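Pre-mRNA splicing factor PRP8 (Cyanidioschyzon merolae, PDB 6NQI) probably binds U2, U5 and U6 snRNAs and intronic pre-mRNA in the spliceosome, the present chain being its RNase H-like (RH) domain. Local coordinates at residues 4-9 / 154-159; 11-16 / 109-114; 28-33 / 63-68; 37-42 / 71-76. All blocks are in the same frame, centred on the assembly; numbering follows the deposited sequence.

Interaction 1 of 4, residues 4-9 / 154-159; sequences GDLWRQ and IASARF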
loop_
_atom_site.group_PDB
_atom_site.type_symbol
_atom_site.label_atom_id
_atom_site.label_comp_id
_atom_site.label_asym_id
_atom_site.label_seq_id
_atom_site.Cartn_x
_atom_site.Cartn_y
_atom_site.Cartn_z
ATOM N N GLY A 4 1.868 17.484 2.688
ATOM C CA GLY A 4 2.593 16.584 3.561
ATOM C C GLY A 4 1.914 16.387 4.902
ATOM O O GLY A 4 2.559 16.518 5.949
ATOM N N ASP A 5 0.616 16.053 4.862
ATOM C CA ASP A 5 -0.233 15.995 6.049
ATOM C C ASP A 5 -0.769 14.601 6.313
ATOM O O ASP A 5 -1.668 14.435 7.145
ATOM C CB ASP A 5 -1.398 16.973 5.931
ATOM C CG ASP A 5 -0.938 18.397 5.860
ATOM O OD1 ASP A 5 -0.213 18.845 6.783
ATOM O OD2 ASP A 5 -1.279 19.053 4.860
ATOM N N LEU A 6 -0.246 13.602 5.609
ATOM C CA LEU A 6 -0.586 12.215 5.889
ATOM C C LEU A 6 -0.030 11.731 7.225
ATOM O O LEU A 6 -0.490 10.704 7.732
ATOM C CB LEU A 6 -0.067 11.327 4.760
ATOM C CG LEU A 6 -0.247 11.907 3.361
ATOM C CD1 LEU A 6 0.723 11.213 2.409
ATOM C CD2 LEU A 6 -1.704 11.781 2.906
ATOM N N TRP A 7 0.934 12.445 7.816
ATOM C CA TRP A 7 1.400 12.091 9.154
ATOM C C TRP A 7 0.450 12.550 10.264
ATOM O O TRP A 7 0.670 12.182 11.426
ATOM C CB TRP A 7 2.789 12.697 9.414
ATOM C CG TRP A 7 2.733 14.165 9.838
ATOM C CD1 TRP A 7 2.645 15.264 9.039
ATOM C CD2 TRP A 7 2.768 14.668 11.195
ATOM N NE1 TRP A 7 2.602 16.400 9.802
ATOM C CE2 TRP A 7 2.677 16.061 11.128
ATOM C CE3 TRP A 7 2.862 14.064 12.463
ATOM C CZ2 TRP A 7 2.689 16.863 12.274
ATOM C CZ3 TRP A 7 2.857 14.879 13.599
ATOM C CH2 TRP A 7 2.765 16.256 13.492
ATOM N N ARG A 8 -0.592 13.331 9.942
ATOM C CA ARG A 8 -1.506 13.840 10.968
ATOM C C ARG A 8 -2.196 12.728 11.744
ATOM O O ARG A 8 -2.076 12.635 12.972
ATOM C CB ARG A 8 -2.582 14.723 10.334
ATOM C CG ARG A 8 -2.353 16.215 10.313
ATOM C CD ARG A 8 -0.954 16.630 9.953
ATOM N NE ARG A 8 -0.856 18.085 9.975
ATOM C CZ ARG A 8 -0.666 18.799 11.075
ATOM N NH1 ARG A 8 -0.562 18.194 12.252
ATOM N NH2 ARG A 8 -0.588 20.122 10.999
ATOM N N GLN A 9 -2.986 11.930 11.050
ATOM C CA GLN A 9 -3.809 10.894 11.643
ATOM C C GLN A 9 -3.455 9.528 11.069
ATOM O O GLN A 9 -2.613 9.392 10.185
ATOM C CB GLN A 9 -5.281 11.216 11.416
ATOM C CG GLN A 9 -5.571 11.632 9.989
ATOM C CD GLN A 9 -6.669 12.671 9.918
ATOM O OE1 GLN A 9 -7.296 12.989 10.929
ATOM N NE2 GLN A 9 -6.904 13.214 8.725
ATOM N N ILE A 154 8.696 13.280 8.636
ATOM C CA ILE A 154 9.886 13.004 7.831
ATOM C C ILE A 154 9.860 11.580 7.292
ATOM O O ILE A 154 10.214 11.340 6.134
ATOM C CB ILE A 154 11.171 13.277 8.630
ATOM C CG1 ILE A 154 11.372 14.777 8.808
ATOM C CG2 ILE A 154 12.371 12.736 7.880
ATOM C CD1 ILE A 154 11.489 15.510 7.489
ATOM N N ALA A 155 9.480 10.610 8.130
ATOM C CA ALA A 155 9.378 9.225 7.678
ATOM C C ALA A 155 8.328 9.086 6.585
ATOM O O ALA A 155 8.553 8.422 5.560
ATOM C CB ALA A 155 9.024 8.323 8.857
ATOM N N SER A 156 7.184 9.733 6.782
ATOM C CA SER A 156 6.132 9.735 5.776
ATOM C C SER A 156 6.643 10.300 4.459
ATOM O O SER A 156 6.466 9.697 3.392
ATOM C CB SER A 156 4.955 10.565 6.309
ATOM O OG SER A 156 4.002 10.860 5.310
ATOM N N ALA A 157 7.285 11.474 4.522
ATOM C CA ALA A 157 7.795 12.126 3.322
ATOM C C ALA A 157 8.865 11.281 2.639
ATOM O O ALA A 157 8.954 11.253 1.407
ATOM C CB ALA A 157 8.330 13.513 3.679
ATOM N N ARG A 158 9.700 10.602 3.427
ATOM C CA ARG A 158 10.746 9.755 2.872
ATOM C C ARG A 158 10.139 8.604 2.093
ATOM O O ARG A 158 10.555 8.298 0.968
ATOM C CB ARG A 158 11.617 9.217 3.998
ATOM C CG ARG A 158 12.833 8.497 3.514
ATOM C CD ARG A 158 13.672 8.051 4.689
ATOM N NE ARG A 158 14.237 9.160 5.444
ATOM C CZ ARG A 158 14.951 9.003 6.551
ATOM N NH1 ARG A 158 15.178 7.788 7.023
ATOM N NH2 ARG A 158 15.435 10.061 7.185
ATOM N N PHE A 159 9.158 7.943 2.703
ATOM C CA PHE A 159 8.423 6.883 2.028
ATOM C C PHE A 159 7.825 7.398 0.725
ATOM O O PHE A 159 7.935 6.746 -0.315
ATOM C CB PHE A 159 7.352 6.364 2.985
ATOM C CG PHE A 159 6.597 5.182 2.504
ATOM C CD1 PHE A 159 7.058 3.901 2.777
ATOM C CD2 PHE A 159 5.398 5.330 1.834
ATOM C CE1 PHE A 159 6.357 2.799 2.368
ATOM C CE2 PHE A 159 4.689 4.217 1.417
ATOM C CZ PHE A 159 5.173 2.957 1.687
#
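Ser156 meets Leu6 and Trp7 where the N-terminal segment 4-9 passes helix 152-168. The serine is buried and gives the most surface to the contact. Its OG stands anti to the backbone N (chi1 168°), which aims it at the bend of segment 4-9. There OG lies 4.1 Å from Leu6 CB and 4.3 Å from Trp7 N. The CB atoms of Trp7 and Ser156 are also 4.3 Å apart. Trp7 touches with the root of its side chain, since the indole turns away from Ser156. The ring meets Trp153, at the start of the same helix. Arg8 CD covers one face of the indole from 3.5 Å above its plane. A type I turn from Asp5 to Arg8 shapes the segment, with a weak Arg8 NE to Asp5 OD1 salt bridge across it. Trp31 of strand 24-32 touches both Leu6 and Ser156, and Leu6 O accepts a hydrogen bond from Thr33 OG1. The contact thus joins the N-terminal loop to the helix beside the central sheet. Chemically it is light van der Waals packing: OG approaches Leu6 and Trp7 without bonding to them, and this small contact carries little directional constraint of its own.

Interaction 2 of 4, residues 11-16 / 109-114; sequences LWIVDD and AGAAAM. With BME (beta-mercaptoethanol), chain C.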
loop_
_atom_site.group_PDB
_atom_site.type_symbol
_atom_site.label_atom_id
_atom_site.label_comp_id
_atom_site.label_asym_id
_atom_site.label_seq_id
_atom_site.Cartn_x
_atom_site.Cartn_y
_atom_site.Cartn_z
ATOM N N LEU A 11 -4.396 7.169 8.673
ATOM C CA LEU A 11 -5.073 6.999 7.388
ATOM C C LEU A 11 -4.699 5.661 6.723
ATOM O O LEU A 11 -3.652 5.069 7.010
ATOM C CB LEU A 11 -4.718 8.139 6.424
ATOM C CG LEU A 11 -5.223 9.562 6.606
ATOM C CD1 LEU A 11 -4.860 10.470 5.419
ATOM C CD2 LEU A 11 -6.728 9.466 6.733
ATOM N N TRP A 12 -5.571 5.172 5.831
ATOM C CA TRP A 12 -5.286 3.991 5.005
ATOM C C TRP A 12 -5.313 4.401 3.541
ATOM O O TRP A 12 -6.378 4.735 3.012
ATOM C CB TRP A 12 -6.281 2.853 5.246
ATOM C CG TRP A 12 -5.985 2.036 6.469
ATOM C CD1 TRP A 12 -5.014 2.276 7.378
ATOM C CD2 TRP A 12 -6.665 0.855 6.913
ATOM N NE1 TRP A 12 -5.026 1.319 8.360
ATOM C CE2 TRP A 12 -6.037 0.439 8.106
ATOM C CE3 TRP A 12 -7.728 0.088 6.401
ATOM C CZ2 TRP A 12 -6.434 -0.687 8.811
ATOM C CZ3 TRP A 12 -8.131 -1.053 7.106
ATOM C CH2 TRP A 12 -7.487 -1.420 8.301
ATOM N N ILE A 13 -4.157 4.361 2.888
ATOM C CA ILE A 13 -4.072 4.582 1.452
ATOM C C ILE A 13 -4.206 3.220 0.750
ATOM O O ILE A 13 -3.380 2.314 0.952
ATOM C CB ILE A 13 -2.751 5.267 1.072
ATOM C CG1 ILE A 13 -2.366 6.406 2.033
ATOM C CG2 ILE A 13 -2.891 5.859 -0.308
ATOM C CD1 ILE A 13 -3.241 7.669 2.004
ATOM N N VAL A 14 -5.253 3.056 -0.053
ATOM C CA VAL A 14 -5.522 1.786 -0.706
ATOM C C VAL A 14 -5.307 1.937 -2.204
ATOM O O VAL A 14 -5.871 2.846 -2.833
ATOM C CB VAL A 14 -6.935 1.285 -0.393
ATOM C CG1 VAL A 14 -7.040 -0.220 -0.800
ATOM C CG2 VAL A 14 -7.289 1.570 1.083
ATOM N N ASP A 15 -4.456 1.075 -2.762
ATOM C CA ASP A 15 -4.083 1.114 -4.175
ATOM C C ASP A 15 -4.234 -0.297 -4.732
ATOM O O ASP A 15 -3.512 -1.215 -4.320
ATOM C CB ASP A 15 -2.651 1.644 -4.340
ATOM C CG ASP A 15 -2.295 1.994 -5.782
ATOM O OD1 ASP A 15 -2.963 1.526 -6.724
ATOM O OD2 ASP A 15 -1.332 2.771 -5.989
ATOM N N ASP A 16 -5.175 -0.479 -5.653
ATOM C CA ASP A 16 -5.394 -1.788 -6.248
ATOM C C ASP A 16 -5.047 -1.817 -7.729
ATOM O O ASP A 16 -5.317 -2.810 -8.396
ATOM C CB ASP A 16 -6.840 -2.247 -6.002
ATOM C CG ASP A 16 -7.861 -1.455 -6.799
ATOM O OD1 ASP A 16 -7.526 -0.358 -7.307
ATOM O OD2 ASP A 16 -9.022 -1.925 -6.883
ATOM N N ALA A 109 -11.320 9.782 -2.350
ATOM C CA ALA A 109 -10.544 9.439 -3.525
ATOM C C ALA A 109 -9.268 10.273 -3.526
ATOM O O ALA A 109 -8.893 10.884 -2.520
ATOM C CB ALA A 109 -11.361 9.664 -4.797
ATOM N N GLY A 110 -8.580 10.280 -4.661
ATOM C CA GLY A 110 -7.433 11.138 -4.848
ATOM C C GLY A 110 -6.103 10.584 -4.407
ATOM O O GLY A 110 -5.136 11.356 -4.323
ATOM N N ALA A 111 -6.006 9.279 -4.122
ATOM C CA ALA A 111 -4.681 8.724 -3.850
ATOM C C ALA A 111 -3.911 8.448 -5.130
ATOM O O ALA A 111 -2.707 8.170 -5.059
ATOM C CB ALA A 111 -4.787 7.433 -3.031
ATOM N N ALA A 112 -4.557 8.646 -6.287
ATOM C CA ALA A 112 -3.925 8.394 -7.575
ATOM C C ALA A 112 -2.599 9.129 -7.698
ATOM O O ALA A 112 -1.615 8.573 -8.201
ATOM C CB ALA A 112 -4.874 8.809 -8.700
ATOM N N ALA A 113 -2.554 10.379 -7.230
ATOM C CA ALA A 113 -1.323 11.158 -7.239
ATOM C C ALA A 113 -0.168 10.430 -6.562
ATOM O O ALA A 113 0.993 10.798 -6.779
ATOM C CB ALA A 113 -1.559 12.502 -6.547
ATOM N N MET A 114 -0.451 9.388 -5.774
ATOM C CA MET A 114 0.594 8.670 -5.051
ATOM C C MET A 114 0.856 7.296 -5.654
ATOM O O MET A 114 -0.009 6.409 -5.572
ATOM C CB MET A 114 0.264 8.553 -3.558
ATOM C CG MET A 114 0.106 9.930 -2.878
ATOM S SD MET A 114 -0.486 9.966 -1.160
ATOM C CE MET A 114 -2.257 9.784 -1.331
HETATM C C1 BME C . -8.056 0.802 -4.170
HETATM C C2 BME C . -9.572 0.840 -4.209
HETATM O O1 BME C . -7.653 1.526 -5.305
HETATM S S2 BME C . -10.382 -0.319 -3.080
#
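Ile13 meets Ala111 and Met114 with both branches because chi1 of -43° puts CG2 anti to the backbone N and CG1 beside it. CG2 touches Ala111 CB at 3.7 Å. CD1, at the end of the other branch, meets Met114 CE at 4.1 Å. The methionine bends at chi3 (-81°), which brings CE back over the isoleucine. The two side chains cross at about a right angle. Val83 of strand 81-84 packs on both Ile13 and Ala111. Asp15 also faces the loop. Its OD2 comes to 3.9 Å from Met114 O, but its charge is paired with Arg17.

A beta-mercaptoethanol molecule, probably from the crystallisation liquor, lies by Val14 and Asp16. Its O1 donates to Asp16 OD1 at 2.8 Å and takes a weak bond from Asp16 N at 3.2 Å. Val14 CG1 packs on its C1 at 3.7 Å. Replacing Asp16 by an alanine would remove the carboxylate, and the ligand hydroxyl would probably be held less firmly, with the weak bond from the backbone N still possible.

Strand 11-21 lies inside the mixed sheet, between strands 81-84 and 24-32. The loop after strand 107-108 folds back over it. This strand order, 5-4-1-2-3 from strand 107-108 to strand 37-43, is that of the RNase H fold.

Interaction 3 of 4, residues 28-33 / 63-68; sequences IWIWET and AEHVLT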
loop_
_atom_site.group_PDB
_atom_site.type_symbol
_atom_site.label_atom_id
_atom_site.label_comp_id
_atom_site.label_asym_id
_atom_site.label_seq_id
_atom_site.Cartn_x
_atom_site.Cartn_y
_atom_site.Cartn_z
ATOM N N ILE A 28 -2.771 -5.956 -4.027
ATOM C CA ILE A 28 -3.460 -4.776 -3.507
ATOM C C ILE A 28 -2.678 -4.249 -2.303
ATOM O O ILE A 28 -2.350 -5.011 -1.382
ATOM C CB ILE A 28 -4.915 -5.090 -3.112
ATOM C CG1 ILE A 28 -5.719 -5.493 -4.343
ATOM C CG2 ILE A 28 -5.549 -3.859 -2.342
ATOM C CD1 ILE A 28 -7.130 -5.894 -4.038
ATOM N N TRP A 29 -2.343 -2.958 -2.326
ATOM C CA TRP A 29 -1.556 -2.341 -1.261
ATOM C C TRP A 29 -2.417 -1.504 -0.328
ATOM O O TRP A 29 -3.285 -0.758 -0.786
ATOM C CB TRP A 29 -0.483 -1.434 -1.852
ATOM C CG TRP A 29 0.188 -1.992 -3.035
ATOM C CD1 TRP A 29 -0.208 -1.882 -4.332
ATOM C CD2 TRP A 29 1.423 -2.702 -3.048
ATOM N NE1 TRP A 29 0.693 -2.509 -5.153
ATOM C CE2 TRP A 29 1.707 -3.015 -4.384
ATOM C CE3 TRP A 29 2.322 -3.100 -2.052
ATOM C CZ2 TRP A 29 2.844 -3.717 -4.753
ATOM C CZ3 TRP A 29 3.448 -3.802 -2.420
ATOM C CH2 TRP A 29 3.702 -4.099 -3.758
ATOM N N ILE A 30 -2.116 -1.567 0.971
ATOM C CA ILE A 30 -2.671 -0.627 1.956
ATOM C C ILE A 30 -1.531 -0.057 2.796
ATOM O O ILE A 30 -0.933 -0.776 3.607
ATOM C CB ILE A 30 -3.716 -1.277 2.873
ATOM C CG1 ILE A 30 -4.897 -1.813 2.065
ATOM C CG2 ILE A 30 -4.165 -0.256 3.971
ATOM C CD1 ILE A 30 -5.906 -2.473 2.930
ATOM N N TRP A 31 -1.274 1.242 2.650
ATOM C CA TRP A 31 -0.269 1.963 3.427
ATOM C C TRP A 31 -0.969 2.657 4.589
ATOM O O TRP A 31 -1.910 3.431 4.382
ATOM C CB TRP A 31 0.480 2.964 2.541
ATOM C CG TRP A 31 1.365 3.946 3.273
ATOM C CD1 TRP A 31 2.051 3.734 4.432
ATOM C CD2 TRP A 31 1.659 5.300 2.878
ATOM N NE1 TRP A 31 2.742 4.878 4.798
ATOM C CE2 TRP A 31 2.520 5.848 3.856
ATOM C CE3 TRP A 31 1.282 6.099 1.794
ATOM C CZ2 TRP A 31 3.005 7.150 3.778
ATOM C CZ3 TRP A 31 1.770 7.400 1.722
ATOM C CH2 TRP A 31 2.620 7.905 2.705
ATOM N N GLU A 32 -0.549 2.342 5.806
ATOM C CA GLU A 32 -1.025 3.022 7.000
ATOM C C GLU A 32 -0.072 4.178 7.305
ATOM O O GLU A 32 1.038 3.958 7.810
ATOM C CB GLU A 32 -1.085 2.034 8.155
ATOM C CG GLU A 32 -1.732 2.600 9.372
ATOM C CD GLU A 32 -2.102 1.536 10.364
ATOM O OE1 GLU A 32 -1.217 1.080 11.124
ATOM O OE2 GLU A 32 -3.274 1.122 10.351
ATOM N N THR A 33 -0.528 5.409 7.043
ATOM C CA THR A 33 0.369 6.570 7.013
ATOM C C THR A 33 1.000 6.853 8.371
ATOM O O THR A 33 2.199 7.139 8.451
ATOM C CB THR A 33 -0.365 7.817 6.520
ATOM O OG1 THR A 33 -1.475 8.098 7.393
ATOM C CG2 THR A 33 -0.850 7.649 5.076
ATOM N N ALA A 63 -12.913 -3.639 -2.418
ATOM C CA ALA A 63 -13.843 -3.229 -1.364
ATOM C C ALA A 63 -13.966 -4.304 -0.287
ATOM O O ALA A 63 -13.944 -4.012 0.919
ATOM C CB ALA A 63 -15.206 -2.918 -1.978
ATOM N N GLU A 64 -14.116 -5.564 -0.710
ATOM C CA GLU A 64 -14.243 -6.650 0.252
ATOM C C GLU A 64 -12.957 -6.820 1.067
ATOM O O GLU A 64 -13.009 -7.092 2.277
ATOM C CB GLU A 64 -14.636 -7.927 -0.492
ATOM C CG GLU A 64 -15.216 -8.997 0.402
ATOM C CD GLU A 64 -14.171 -9.827 1.123
ATOM O OE1 GLU A 64 -12.982 -9.836 0.686
ATOM O OE2 GLU A 64 -14.555 -10.499 2.121
ATOM N N HIS A 65 -11.798 -6.608 0.438
ATOM C CA HIS A 65 -10.530 -6.721 1.159
ATOM C C HIS A 65 -10.403 -5.647 2.231
ATOM O O HIS A 65 -10.052 -5.948 3.379
ATOM C CB HIS A 65 -9.352 -6.659 0.172
ATOM C CG HIS A 65 -8.007 -6.531 0.830
ATOM N ND1 HIS A 65 -7.158 -5.464 0.592
ATOM C CD2 HIS A 65 -7.382 -7.311 1.747
ATOM C CE1 HIS A 65 -6.059 -5.609 1.314
ATOM N NE2 HIS A 65 -6.175 -6.714 2.033
ATOM N N VAL A 66 -10.705 -4.392 1.874
ATOM C CA VAL A 66 -10.693 -3.314 2.862
ATOM C C VAL A 66 -11.640 -3.635 4.011
ATOM O O VAL A 66 -11.289 -3.466 5.186
ATOM C CB VAL A 66 -11.014 -1.959 2.203
ATOM C CG1 VAL A 66 -11.337 -0.913 3.245
ATOM C CG2 VAL A 66 -9.818 -1.483 1.391
ATOM N N LEU A 67 -12.843 -4.127 3.705
ATOM C CA LEU A 67 -13.739 -4.507 4.793
ATOM C C LEU A 67 -13.099 -5.570 5.685
ATOM O O LEU A 67 -13.224 -5.514 6.912
ATOM C CB LEU A 67 -15.082 -4.983 4.249
ATOM C CG LEU A 67 -16.066 -5.510 5.308
ATOM C CD1 LEU A 67 -16.317 -4.508 6.425
ATOM C CD2 LEU A 67 -17.399 -5.943 4.697
ATOM N N THR A 68 -12.400 -6.542 5.094
ATOM C CA THR A 68 -11.793 -7.598 5.911
ATOM C C THR A 68 -10.674 -7.047 6.796
ATOM O O THR A 68 -10.569 -7.403 7.983
ATOM C CB THR A 68 -11.283 -8.736 5.015
ATOM O OG1 THR A 68 -12.380 -9.233 4.251
ATOM C CG2 THR A 68 -10.753 -9.877 5.863
#
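Ile28 and Ile30 of strand 24-32 hold the imidazole of His65 between strand and helix. The histidine has CG anti to its backbone N (chi1 170°), which sends the ring from the helix toward the sheet. Both isoleucines share one conformation, with CG1 anti to the carbonyl carbon and an extended chi2, yet they touch with different branches. Ile28 uses CG2, 3.7 Å from His65 ND1, the two side chains lying alongside and pointing opposite ways. Ile30 uses CD1 at the end of its long branch, 3.5 Å from His65 CE1. Both methyls meet the ring obliquely. The same Ile30 CD1 also reaches Val66 CG2 at 4.3 Å.

This is the packing of the first helix of an RNase H-like domain on the central sheet. The axes of residues 63-68 and 28-32 run 40° apart in direction and approach to 10.4 Å. Helix 54-71 belongs to the crossover from strand 37-43 to strand 81-84, which run the same way with two strands between them. Trp29 points to the other face of the sheet, where Leu116, Leu119 and Met120 pack on it.

Lys41 of strand 37-43 touches His65 as well. On the helix, Glu64 O accepts hydrogen bonds from Thr68 N at 2.9 Å and Thr68 OG1 at 3.0 Å. These two donors come from opposite faces of the carbonyl plane. Leu93 of helix 90-97 packs on Val66 from outside the two segments.

Interaction 4 of 4, residues 37-42 / 71-76; sequences RLFVKI and RSQPTE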
loop_
_atom_site.group_PDB
_atom_site.type_symbol
_atom_site.label_atom_id
_atom_site.label_comp_id
_atom_site.label_asym_id
_atom_site.label_seq_id
_atom_site.Cartn_x
_atom_site.Cartn_y
_atom_site.Cartn_z
ATOM N N ARG A 37 2.713 0.983 8.497
ATOM C CA ARG A 37 2.418 -0.429 8.371
ATOM C C ARG A 37 1.881 -0.660 6.973
ATOM O O ARG A 37 1.081 0.128 6.483
ATOM C CB ARG A 37 1.424 -0.823 9.456
ATOM C CG ARG A 37 1.377 -2.272 9.781
ATOM C CD ARG A 37 0.603 -2.533 11.064
ATOM N NE ARG A 37 -0.697 -1.868 11.066
ATOM C CZ ARG A 37 -1.763 -2.301 11.740
ATOM N NH1 ARG A 37 -1.708 -3.429 12.450
ATOM N NH2 ARG A 37 -2.898 -1.620 11.681
ATOM N N LEU A 38 2.380 -1.681 6.285
ATOM C CA LEU A 38 2.003 -1.950 4.899
ATOM C C LEU A 38 1.334 -3.316 4.782
ATOM O O LEU A 38 1.929 -4.329 5.164
ATOM C CB LEU A 38 3.227 -1.860 3.986
ATOM C CG LEU A 38 2.884 -2.051 2.511
ATOM C CD1 LEU A 38 2.059 -0.889 2.020
ATOM C CD2 LEU A 38 4.130 -2.230 1.639
ATOM N N PHE A 39 0.096 -3.341 4.258
ATOM C CA PHE A 39 -0.655 -4.569 3.990
ATOM C C PHE A 39 -0.521 -4.924 2.516
ATOM O O PHE A 39 -1.135 -4.271 1.657
ATOM C CB PHE A 39 -2.136 -4.395 4.326
ATOM C CG PHE A 39 -2.398 -3.940 5.709
ATOM C CD1 PHE A 39 -2.472 -4.844 6.742
ATOM C CD2 PHE A 39 -2.549 -2.595 5.986
ATOM C CE1 PHE A 39 -2.741 -4.411 8.030
ATOM C CE2 PHE A 39 -2.804 -2.153 7.264
ATOM C CZ PHE A 39 -2.898 -3.062 8.288
ATOM N N VAL A 40 0.238 -5.979 2.228
ATOM C CA VAL A 40 0.358 -6.521 0.881
ATOM C C VAL A 40 -0.610 -7.687 0.774
ATOM O O VAL A 40 -0.485 -8.684 1.503
ATOM C CB VAL A 40 1.794 -6.966 0.574
ATOM C CG1 VAL A 40 1.915 -7.338 -0.874
ATOM C CG2 VAL A 40 2.764 -5.868 0.896
ATOM N N LYS A 41 -1.599 -7.552 -0.096
ATOM C CA LYS A 41 -2.542 -8.627 -0.357
ATOM C C LYS A 41 -2.268 -9.150 -1.766
ATOM O O LYS A 41 -2.586 -8.479 -2.751
ATOM C CB LYS A 41 -3.978 -8.127 -0.196
ATOM C CG LYS A 41 -5.013 -9.109 -0.658
ATOM C CD LYS A 41 -5.164 -10.297 0.305
ATOM C CE LYS A 41 -6.396 -11.136 -0.059
ATOM N NZ LYS A 41 -6.558 -12.311 0.839
ATOM N N ILE A 42 -1.670 -10.330 -1.866
ATOM C CA ILE A 42 -1.381 -10.923 -3.173
ATOM C C ILE A 42 -2.673 -11.492 -3.750
ATOM O O ILE A 42 -3.343 -12.295 -3.100
ATOM C CB ILE A 42 -0.290 -12.002 -3.062
ATOM C CG1 ILE A 42 0.941 -11.429 -2.330
ATOM C CG2 ILE A 42 0.085 -12.503 -4.423
ATOM C CD1 ILE A 42 2.012 -12.435 -1.982
ATOM N N ARG A 71 -12.198 -5.359 9.678
ATOM C CA ARG A 71 -12.707 -6.319 10.653
ATOM C C ARG A 71 -11.601 -6.910 11.508
ATOM O O ARG A 71 -11.858 -7.341 12.634
ATOM C CB ARG A 71 -13.460 -7.434 9.938
ATOM C CG ARG A 71 -14.821 -7.070 9.396
ATOM C CD ARG A 71 -15.565 -8.337 9.077
ATOM N NE ARG A 71 -17.007 -8.150 8.969
ATOM C CZ ARG A 71 -17.692 -8.314 7.840
ATOM N NH1 ARG A 71 -17.038 -8.654 6.723
ATOM N NH2 ARG A 71 -19.023 -8.127 7.836
ATOM N N SER A 72 -10.384 -7.001 10.984
ATOM C CA SER A 72 -9.304 -7.601 11.770
ATOM C C SER A 72 -8.595 -6.630 12.718
ATOM O O SER A 72 -7.671 -7.062 13.416
ATOM C CB SER A 72 -8.246 -8.201 10.857
ATOM O OG SER A 72 -7.454 -7.150 10.328
ATOM N N GLN A 73 -8.983 -5.322 12.761
ATOM C CA GLN A 73 -8.343 -4.280 13.560
ATOM C C GLN A 73 -9.076 -4.041 14.872
ATOM O O GLN A 73 -10.306 -4.149 14.931
ATOM C CB GLN A 73 -8.293 -2.963 12.791
ATOM C CG GLN A 73 -7.389 -2.980 11.559
ATOM C CD GLN A 73 -5.931 -3.121 11.894
ATOM O OE1 GLN A 73 -5.354 -2.178 12.409
ATOM N NE2 GLN A 73 -5.313 -4.270 11.578
ATOM N N PRO A 74 -8.342 -3.753 15.943
ATOM C CA PRO A 74 -8.984 -3.262 17.173
ATOM C C PRO A 74 -9.566 -1.871 16.955
ATOM O O PRO A 74 -9.153 -1.131 16.061
ATOM C CB PRO A 74 -7.838 -3.235 18.192
ATOM C CG PRO A 74 -6.790 -4.136 17.622
ATOM C CD PRO A 74 -6.901 -3.996 16.131
ATOM N N THR A 75 -10.536 -1.509 17.794
ATOM C CA THR A 75 -11.188 -0.212 17.617
ATOM C C THR A 75 -10.215 0.955 17.816
ATOM O O THR A 75 -10.353 1.991 17.157
ATOM C CB THR A 75 -12.380 -0.091 18.564
ATOM O OG1 THR A 75 -11.942 -0.330 19.903
ATOM C CG2 THR A 75 -13.454 -1.103 18.197
ATOM N N GLU A 76 -9.227 0.814 18.703
ATOM C CA GLU A 76 -8.219 1.862 18.848
ATOM C C GLU A 76 -7.262 1.956 17.660
ATOM O O GLU A 76 -6.522 2.937 17.561
ATOM C CB GLU A 76 -7.457 1.708 20.171
ATOM C CG GLU A 76 -8.330 1.996 21.430
ATOM C CD GLU A 76 -9.177 0.825 21.899
ATOM O OE1 GLU A 76 -9.531 -0.030 21.051
ATOM O OE2 GLU A 76 -9.507 0.792 23.112
#
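Arg37 and Gln73 are joined by the one hydrogen bond between residues 37-42 and 71-76. Arg37 NH2 donates to Gln73 OE1 at 2.6 Å, with an N-H...O angle of 154°. The oxygen sits at the guanidinium edge, close to its plane. From the amide side the fit is less flat, for NH2 is tilted out of the carbonyl plane. The two flat groups are turned 62° against each other. Gln73 is bent at chi2 (-67°), which folds its amide toward the arginine.

Ionic contacts come from outside these segments. Arg37 NE forms a salt bridge with Glu32, and NH1 has a long, weak ion pair with Glu77. A leucine in place of Arg37 would probably leave Gln73 OE1 without this donor and Glu32 without one of its charged mates.

Packing adds Phe39. Its CZ lies 3.5 Å above the guanidinium plane, toward the rim. Gln73 NE2 comes obliquely to the phenyl ring, 4.3 Å from CZ.

The contact ties the connection after helix 54-71 to the start of strand 37-43. Both belong to the beta-alpha-beta crossover from that strand to strand 81-84 in the RNase H-like fold.

How the interactions relate
Interactions 3 and 4 lie nearest each other, with centres 7 Å apart. Strands 24-32 and 37-43 pair between them, as in Ile30 O to Phe39 N at 2.8 Å. Interaction 2 adds the next strand, and its centre is 10 Å from that of interaction 3. Trp12 links it to both: NE1 bonds Glu32 OE2 at 2.7 Å, and CH2 packs on Gln73 CG at 3.6 Å. Val14 CG1 and Val66 CG2 meet at 3.8 Å near the bound beta-mercaptoethanol, which is about 5 Å from the Val66 side chain. Interaction 1 closes the loop that encloses the others. It reaches interaction 2 through Leu6 CD1 and Met114 SD, 4.0 Å apart, and interaction 3 through Phe159 and Trp31.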